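Local coordinates for protein 361aa long hypothetical D-aminopeptidase (PDB 2DRH) that is of unknown function but probably acts as an aminopeptidase, at residues A[53-58]-A[96-101]; A[76-81]-A[133-138]. All blocks are in the same frame, centred on the assembly; numbering follows the deposited sequence.

Contact 1: A[53-58]-A[96-101]; sequences TAILPH and IILTNT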
loop_
_atom_site.group_PDB
_atom_site.type_symbol
_atom_site.label_atom_id
_atom_site.label_comp_id
_atom_site.label_asym_id
_atom_site.label_seq_id
_atom_site.Cartn_x
_atom_site.Cartn_y
_atom_site.Cartn_z
ATOM N N THR A 53 11.580 -7.618 25.296
ATOM C CA THR A 53 10.389 -8.425 25.511
ATOM C C THR A 53 10.215 -9.330 24.295
ATOM O O THR A 53 10.268 -8.867 23.149
ATOM C CB THR A 53 9.126 -7.552 25.669
ATOM O OG1 THR A 53 9.232 -6.757 26.857
ATOM C CG2 THR A 53 7.882 -8.429 25.755
ATOM N N ALA A 54 10.013 -10.618 24.551
ATOM C CA ALA A 54 9.844 -11.589 23.484
ATOM C C ALA A 54 8.444 -12.196 23.483
ATOM O O ALA A 54 7.914 -12.545 24.531
ATOM C CB ALA A 54 10.887 -12.691 23.629
ATOM N N ILE A 55 7.847 -12.303 22.300
ATOM C CA ILE A 55 6.524 -12.899 22.168
ATOM C C ILE A 55 6.649 -14.070 21.200
ATOM O O ILE A 55 7.062 -13.898 20.049
ATOM C CB ILE A 55 5.460 -11.901 21.607
ATOM C CG1 ILE A 55 5.342 -10.667 22.508
ATOM C CG2 ILE A 55 4.097 -12.584 21.527
ATOM C CD1 ILE A 55 6.209 -9.493 22.075
ATOM N N LEU A 56 6.307 -15.261 21.683
ATOM C CA LEU A 56 6.367 -16.474 20.874
ATOM C C LEU A 56 4.959 -16.822 20.415
ATOM O O LEU A 56 4.046 -16.934 21.234
ATOM C CB LEU A 56 6.930 -17.638 21.697
ATOM C CG LEU A 56 8.402 -17.611 22.116
ATOM C CD1 LEU A 56 8.757 -16.286 22.772
ATOM C CD2 LEU A 56 8.664 -18.774 23.069
ATOM N N PRO A 57 4.757 -16.967 19.097
ATOM C CA PRO A 57 3.440 -17.306 18.546
ATOM C C PRO A 57 2.909 -18.614 19.140
ATOM O O PRO A 57 1.719 -18.730 19.439
ATOM C CB PRO A 57 3.712 -17.409 17.051
ATOM C CG PRO A 57 4.775 -16.365 16.851
ATOM C CD PRO A 57 5.698 -16.617 18.020
ATOM N N HIS A 58 3.801 -19.593 19.287
ATOM C CA HIS A 58 3.460 -20.884 19.880
ATOM C C HIS A 58 4.693 -21.447 20.584
ATOM O O HIS A 58 5.686 -20.735 20.753
ATOM C CB HIS A 58 2.902 -21.868 18.831
ATOM C CG HIS A 58 3.834 -22.166 17.699
ATOM N ND1 HIS A 58 4.973 -22.928 17.849
ATOM C CD2 HIS A 58 3.785 -21.817 16.392
ATOM C CE1 HIS A 58 5.585 -23.035 16.684
ATOM N NE2 HIS A 58 4.884 -22.368 15.782
ATOM N N ILE A 96 8.696 -12.778 18.257
ATOM C CA ILE A 96 8.584 -11.336 18.088
ATOM C C ILE A 96 9.335 -10.628 19.199
ATOM O O ILE A 96 9.091 -10.869 20.371
ATOM C CB ILE A 96 7.115 -10.911 18.105
ATOM C CG1 ILE A 96 6.321 -11.807 17.151
ATOM C CG2 ILE A 96 6.994 -9.437 17.705
ATOM C CD1 ILE A 96 4.825 -11.582 17.193
ATOM N N ILE A 97 10.241 -9.741 18.812
ATOM C CA ILE A 97 11.074 -9.029 19.763
ATOM C C ILE A 97 10.809 -7.536 19.785
ATOM O O ILE A 97 10.664 -6.890 18.741
ATOM C CB ILE A 97 12.580 -9.262 19.446
ATOM C CG1 ILE A 97 12.879 -10.765 19.395
ATOM C CG2 ILE A 97 13.454 -8.583 20.496
ATOM C CD1 ILE A 97 12.727 -11.463 20.736
ATOM N N LEU A 98 10.751 -6.997 20.996
ATOM C CA LEU A 98 10.526 -5.581 21.204
ATOM C C LEU A 98 11.685 -5.066 22.045
ATOM O O LEU A 98 12.164 -5.765 22.940
ATOM C CB LEU A 98 9.204 -5.355 21.942
ATOM C CG LEU A 98 7.983 -6.097 21.375
ATOM C CD1 LEU A 98 6.729 -5.672 22.127
ATOM C CD2 LEU A 98 7.837 -5.804 19.900
ATOM N N THR A 99 12.146 -3.860 21.736
ATOM C CA THR A 99 13.231 -3.240 22.482
ATOM C C THR A 99 13.277 -1.746 22.163
ATOM O O THR A 99 12.328 -1.209 21.601
ATOM C CB THR A 99 14.587 -3.891 22.161
ATOM O OG1 THR A 99 15.567 -3.394 23.078
ATOM C CG2 THR A 99 15.019 -3.598 20.721
ATOM N N ASN A 100 14.354 -1.061 22.533
ATOM C CA ASN A 100 14.413 0.369 22.252
ATOM C C ASN A 100 14.885 0.627 20.824
ATOM O O ASN A 100 15.538 -0.217 20.201
ATOM C CB ASN A 100 15.307 1.099 23.269
ATOM C CG ASN A 100 16.777 0.776 23.105
ATOM O OD1 ASN A 100 17.414 1.185 22.133
ATOM N ND2 ASN A 100 17.329 0.035 24.062
ATOM N N THR A 101 14.552 1.804 20.313
ATOM C CA THR A 101 14.900 2.177 18.947
ATOM C C THR A 101 16.325 1.873 18.504
ATOM O O THR A 101 16.529 1.262 17.454
ATOM C CB THR A 101 14.643 3.674 18.699
ATOM O OG1 THR A 101 13.346 4.017 19.194
ATOM C CG2 THR A 101 14.702 3.987 17.190
#
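The flat groups here are peptide planes. Ala54 and Ile97 project from one face of the sheet they build, Thr53, Ile55, Ile96 and Leu98 from the other, and between the facing strand edges N-H and C=O groups bond across, every donor lying in its acceptor's carbonyl plane. The two short strands run at 163°, nearly antiparallel, a regular ladder joining the two middle strands of a four-stranded sheet. Thr53 and Leu98 form one hydrogen-bonded pair, with Thr53 N to Leu98 O at 3.1 Å and Leu98 N to Thr53 O at 2.9 Å. Ile55 and Ile96 form the second and tighter one, both Ile55 N to Ile96 O and Ile96 N to Ile55 O measuring 2.7 Å.

Between them, Ala54 and Ile97 make a non-hydrogen-bonded pair. Ile97 CG1 stands beside its own backbone N, and chi2 of -66° turns CD1 back over its neighbour, 3.6 Å from Ala54 CB. On the opposite face, CB of Ile55 and CB of Ile96 are 4.0 Å apart. Ile55 then reaches diagonally to the next pair: with chi2 at 94°, away from a staggered value, its CD1 lies 3.9 Å from Leu98 CD1, the two side chains crossing obliquely. Thr53 OG1 is hydrogen-bonded to Ala172 N and His31 ND1.

Strand 48-56 is paired on its other edge with strand 28-36, and strand 96-100 with strand 132-136. Helix 151-160 packs on both Ala54 and Ile97, and helix 104-118 also meets Ile97. On the opposite face Ile96 touches Phe284 of strand 278-285, from the larger sheet.

Contact 2: A[76-81]-A[133-138]; sequences GYSKPV and VLECND
A loop laid along an edge strand defines this contact: residues 76-81, between strand 75-76 and helix 83-89, approach strand 132-136, an outermost strand of the four-stranded sheet within this chain. The loop turns through an inverse gamma turn centred on Tyr77 and then forms a single antiparallel bridge. That bridge is the hydrogen-bonded pair of Val81 and Val133, with Val81 N to Val133 O at 2.7 Å and Val133 N to Val81 O at 2.8 Å. The valine side chains lie alongside each other, CB of Val81 being 4.0 Å from CB of Val133. One step from the bridge, back along the loop and forward along the strand, Pro80 CB lies 4.0 Å from Leu134 CG.

Beyond the bridge a side chain replaces the backbone as acceptor. Glu135 has CG in the crowded position between its N and its carbonyl carbon (chi1 51°), and a second bend at chi2 brings the carboxylate over to the loop. Lys79 N donates to Glu135 OE2 at 2.8 Å in a nearly straight bond (168°), yet from 45° out of the carboxylate plane. A water donates both to Ser78 OG, at 2.9 Å, and to Glu135 O, at 2.8 Å, linking loop and strand again. Glu135 OE1 is hydrogen-bonded to Thr101 OG1, so both oxygens of this buried carboxylate have partners. Lys79 NZ is instead hydrogen-bonded to Gln85 OE1 and Ser128 OG of the second subunit.

Helix 104-118 packs against Val81, Val133 and Glu135, while strand 278-285 of the larger sheet lies against Ser78, Pro80 and Leu134, Leu134 also touching Leu98 of strand 96-100.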
loop_
_atom_site.group_PDB
_atom_site.type_symbol
_atom_site.label_atom_id
_atom_site.label_comp_id
_atom_site.label_asym_id
_atom_site.label_seq_id
_atom_site.Cartn_x
_atom_site.Cartn_y
_atom_site.Cartn_z
ATOM N N GLY A 76 4.411 5.637 10.426
ATOM C CA GLY A 76 5.739 5.081 10.248
ATOM C C GLY A 76 6.959 5.785 10.821
ATOM O O GLY A 76 8.053 5.626 10.287
ATOM N N TYR A 77 6.808 6.569 11.880
ATOM C CA TYR A 77 7.988 7.205 12.471
ATOM C C TYR A 77 8.485 6.115 13.401
ATOM O O TYR A 77 8.508 6.263 14.620
ATOM C CB TYR A 77 7.604 8.448 13.268
ATOM C CG TYR A 77 8.771 9.378 13.476
ATOM C CD1 TYR A 77 9.826 9.028 14.313
ATOM C CD2 TYR A 77 8.836 10.599 12.807
ATOM C CE1 TYR A 77 10.923 9.874 14.479
ATOM C CE2 TYR A 77 9.925 11.449 12.962
ATOM C CZ TYR A 77 10.964 11.082 13.800
ATOM O OH TYR A 77 12.038 11.928 13.963
ATOM N N SER A 78 8.902 5.015 12.788
ATOM C CA SER A 78 9.299 3.830 13.518
ATOM C C SER A 78 10.350 3.091 12.703
ATOM O O SER A 78 10.449 3.287 11.495
ATOM C CB SER A 78 8.028 2.972 13.698
ATOM O OG SER A 78 8.218 1.859 14.541
ATOM N N LYS A 79 11.133 2.245 13.367
ATOM C CA LYS A 79 12.184 1.475 12.709
ATOM C C LYS A 79 11.983 -0.040 12.888
ATOM O O LYS A 79 12.832 -0.729 13.461
ATOM C CB LYS A 79 13.555 1.873 13.273
ATOM C CG LYS A 79 14.042 3.289 12.907
ATOM C CD LYS A 79 13.129 4.417 13.428
ATOM C CE LYS A 79 13.905 5.765 13.499
ATOM N NZ LYS A 79 13.022 6.926 13.835
ATOM N N PRO A 80 10.852 -0.576 12.411
ATOM C CA PRO A 80 10.625 -2.022 12.561
ATOM C C PRO A 80 11.453 -2.848 11.577
ATOM O O PRO A 80 11.775 -2.397 10.479
ATOM C CB PRO A 80 9.127 -2.165 12.307
ATOM C CG PRO A 80 8.881 -1.086 11.271
ATOM C CD PRO A 80 9.672 0.092 11.833
ATOM N N VAL A 81 11.790 -4.061 11.992
ATOM C CA VAL A 81 12.559 -4.983 11.185
ATOM C C VAL A 81 11.688 -6.220 10.941
ATOM O O VAL A 81 11.146 -6.797 11.891
ATOM C CB VAL A 81 13.837 -5.413 11.937
ATOM C CG1 VAL A 81 14.632 -6.408 11.103
ATOM C CG2 VAL A 81 14.673 -4.186 12.275
ATOM N N VAL A 133 11.480 -7.541 14.587
ATOM C CA VAL A 133 11.824 -6.676 15.703
ATOM C C VAL A 133 11.125 -5.329 15.578
ATOM O O VAL A 133 11.148 -4.709 14.511
ATOM C CB VAL A 133 13.346 -6.420 15.732
ATOM C CG1 VAL A 133 13.722 -5.588 16.949
ATOM C CG2 VAL A 133 14.097 -7.745 15.721
ATOM N N LEU A 134 10.505 -4.881 16.667
ATOM C CA LEU A 134 9.818 -3.592 16.696
ATOM C C LEU A 134 10.298 -2.794 17.909
ATOM O O LEU A 134 10.925 -3.349 18.813
ATOM C CB LEU A 134 8.301 -3.785 16.726
ATOM C CG LEU A 134 7.747 -4.344 15.410
ATOM C CD1 LEU A 134 7.606 -5.856 15.524
ATOM C CD2 LEU A 134 6.402 -3.708 15.091
ATOM N N GLU A 135 10.003 -1.499 17.943
ATOM C CA GLU A 135 10.514 -0.698 19.037
ATOM C C GLU A 135 9.804 0.593 19.378
ATOM O O GLU A 135 8.910 1.048 18.668
ATOM C CB GLU A 135 11.970 -0.353 18.743
ATOM C CG GLU A 135 12.189 0.241 17.345
ATOM C CD GLU A 135 11.378 1.508 17.086
ATOM O OE1 GLU A 135 11.452 2.452 17.898
ATOM O OE2 GLU A 135 10.667 1.559 16.062
ATOM N N CYS A 136 10.265 1.181 20.480
ATOM C CA CYS A 136 9.797 2.467 20.985
ATOM C C CYS A 136 11.032 3.188 21.558
ATOM O O CYS A 136 11.993 2.546 21.982
ATOM C CB CYS A 136 8.714 2.262 22.046
ATOM S SG CYS A 136 7.091 1.838 21.329
ATOM N N ASN A 137 11.019 4.518 21.549
ATOM C CA ASN A 137 12.159 5.306 22.030
ATOM C C ASN A 137 12.044 5.596 23.534
ATOM O O ASN A 137 11.134 6.301 23.956
ATOM C CB ASN A 137 12.209 6.625 21.244
ATOM C CG ASN A 137 13.492 7.402 21.467
ATOM O OD1 ASN A 137 14.110 7.317 22.522
ATOM N ND2 ASN A 137 13.887 8.175 20.472
ATOM N N ASP A 138 12.955 5.059 24.343
ATOM C CA ASP A 138 12.907 5.303 25.787
ATOM C C ASP A 138 13.912 6.364 26.247
ATOM O O ASP A 138 14.223 6.464 27.433
ATOM C CB ASP A 138 13.144 3.999 26.568
ATOM C CG ASP A 138 14.328 3.198 26.038
ATOM O OD1 ASP A 138 15.183 3.784 25.343
ATOM O OD2 ASP A 138 14.404 1.979 26.327
HETATM O O HOH W 1 7.562 2.924 17.132
#

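Overall arrangement
Contacts 1 and 2 have centres about 12 Å apart, and their segments alternate along the chain: 53-58, 76-81, 96-101, 133-138. Both reach the four-stranded sheet, ordered 28-36, 48-56, 96-100, 132-136. Contact 1 joins its two middle strands in antiparallel fashion, and contact 2 adds a loop at the far edge. Strands 96-100 and 132-136, which run parallel, tie the two contacts directly, with Ile97 O probably hydrogen-bonded to Leu134 N at 2.9 Å. Helix 104-118 and strand 278-285 of the larger sheet touch both, consistent with two sheets packed face to face, with helix 104-118 against the smaller one. Contact 2 meets the second subunit through several residues, contact 1 through Thr101.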